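PDB 6HUZ: coenzyme F420-dependent N(5),N(10)-methenyltetrahydromethanopterin reductase-related protein from Desulfurobacterium thermolithotrophum DSM 11699, which binds the iron-guanylylpyridinol cofactor and uses tetrahydrofolate derivatives as substrates, probably in H2-linked chemistry as a paralog of [Fe]-hydrogenase. Local coordinates for residues L160-E165 and E197-V202. Residues are numbered along the deposited sequence; the frame is centred on the assembly and turned at random.
Sequences LIATNE and ELVSPV
V199 spreads its two methyls over the strand residues L160 and A162. With CG1 anti to its backbone N (chi1 168°), that branch of V199 faces L160. There V199 CG1 lies 4.1 Å from L160 CB. The other methyl, V199 CG2, settles on A162, 3.8 Å from A162 CA. L160 reaches further along the helix: its CD1 packs 3.8 Å from V202 CG1, the two side chains crossing at about a right angle, and also lies 3.9 Å from the carbonyl O of V199. The contact is apolar and buried, with no direct hydrogen bond between the segments. Strand 158-163 and strand 190-195 form a parallel pair joined through helix 174-186, a beta-alpha-beta crossover; helix 196-203 follows directly and doubles back, the axis of residues 197-202 running at 153° to that of strand 160-163, nearly antiparallel. The strand thus lies between helix 174-186, which receives I161, and V199 and V202. At the far end a water bridges the segments, accepting from E197 N at 2.7 Å and donating to E165 O at 3.0 Å. Nearby, T163 OG1 accepts from E165 N in an ST turn. T316 and S317 of the second subunit hydrogen-bond to the two carboxylate oxygens of E197, and its V245 packs on L198.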
# COMPACT_ATOMS: atom_id res chain seq x y z
N LEU A 160 11.65 -8.43 -17.44
CA LEU A 160 10.25 -8.49 -17.09
C LEU A 160 9.55 -8.22 -18.40
O LEU A 160 9.80 -7.18 -19.03
CB LEU A 160 9.88 -7.44 -16.03
CG LEU A 160 10.67 -7.49 -14.74
CD1 LEU A 160 10.02 -6.57 -13.68
CD2 LEU A 160 10.77 -8.89 -14.21
N ILE A 161 8.70 -9.17 -18.83
CA ILE A 161 7.95 -9.15 -20.10
C ILE A 161 6.47 -9.10 -19.85
O ILE A 161 5.87 -10.00 -19.24
CB ILE A 161 8.36 -10.38 -20.99
CG1 ILE A 161 9.85 -10.34 -21.33
CG2 ILE A 161 7.53 -10.45 -22.29
CD1 ILE A 161 10.40 -11.71 -21.74
N ALA A 162 5.86 -8.03 -20.32
CA ALA A 162 4.42 -7.81 -20.09
C ALA A 162 3.52 -8.77 -20.87
O ALA A 162 3.71 -8.95 -22.05
CB ALA A 162 4.05 -6.37 -20.46
N THR A 163 2.53 -9.35 -20.19
CA THR A 163 1.57 -10.26 -20.81
C THR A 163 0.18 -9.59 -20.80
O THR A 163 0.02 -8.50 -20.26
CB THR A 163 1.50 -11.58 -20.03
OG1 THR A 163 0.83 -11.35 -18.80
CG2 THR A 163 2.87 -12.21 -19.80
N ASN A 164 -0.82 -10.28 -21.38
CA ASN A 164 -2.20 -9.79 -21.44
C ASN A 164 -2.97 -10.10 -20.14
O ASN A 164 -4.14 -9.75 -20.04
CB ASN A 164 -2.94 -10.44 -22.60
CG ASN A 164 -2.32 -10.15 -23.95
OD1 ASN A 164 -2.10 -9.00 -24.32
ND2 ASN A 164 -2.01 -11.20 -24.73
N GLU A 165 -2.33 -10.76 -19.17
CA GLU A 165 -3.02 -11.09 -17.94
C GLU A 165 -3.52 -9.85 -17.21
O GLU A 165 -2.81 -8.84 -17.12
CB GLU A 165 -2.12 -11.97 -17.05
CG GLU A 165 -2.84 -12.49 -15.82
CD GLU A 165 -2.10 -13.63 -15.15
OE1 GLU A 165 -0.86 -13.54 -15.03
OE2 GLU A 165 -2.77 -14.61 -14.74
N GLU A 197 0.26 -4.54 -16.20
CA GLU A 197 0.19 -3.48 -15.21
C GLU A 197 1.19 -3.62 -14.05
O GLU A 197 1.53 -2.63 -13.41
CB GLU A 197 -1.23 -3.39 -14.67
CG GLU A 197 -1.55 -2.09 -13.96
CD GLU A 197 -2.96 -2.05 -13.41
OE1 GLU A 197 -3.55 -3.13 -13.20
OE2 GLU A 197 -3.46 -0.93 -13.17
N LEU A 198 1.67 -4.83 -13.81
CA LEU A 198 2.60 -5.11 -12.71
C LEU A 198 4.06 -4.97 -13.06
O LEU A 198 4.89 -4.97 -12.14
CB LEU A 198 2.33 -6.53 -12.16
CG LEU A 198 0.86 -6.79 -11.71
CD1 LEU A 198 0.72 -8.12 -10.97
CD2 LEU A 198 0.34 -5.69 -10.83
N VAL A 199 4.41 -4.88 -14.37
CA VAL A 199 5.81 -4.74 -14.76
C VAL A 199 6.41 -3.48 -14.08
O VAL A 199 7.48 -3.57 -13.47
CB VAL A 199 5.98 -4.73 -16.30
CG1 VAL A 199 7.40 -4.30 -16.71
CG2 VAL A 199 5.65 -6.12 -16.87
N SER A 200 5.74 -2.32 -14.17
CA SER A 200 6.28 -1.11 -13.52
C SER A 200 6.48 -1.22 -11.96
O SER A 200 7.59 -0.98 -11.48
CB SER A 200 5.39 0.10 -13.86
OG SER A 200 5.63 1.24 -13.05
N PRO A 201 5.47 -1.57 -11.14
CA PRO A 201 5.70 -1.65 -9.68
C PRO A 201 6.72 -2.73 -9.28
O PRO A 201 7.35 -2.63 -8.23
CB PRO A 201 4.30 -1.93 -9.10
CG PRO A 201 3.52 -2.53 -10.20
CD PRO A 201 4.06 -1.86 -11.48
N VAL A 202 6.89 -3.75 -10.11
CA VAL A 202 7.88 -4.80 -9.81
C VAL A 202 9.28 -4.45 -10.34
O VAL A 202 10.25 -4.69 -9.64
CB VAL A 202 7.40 -6.19 -10.33
CG1 VAL A 202 8.52 -7.24 -10.20
CG2 VAL A 202 6.13 -6.66 -9.58
O HOH W 1 -2.00 -6.03 -16.35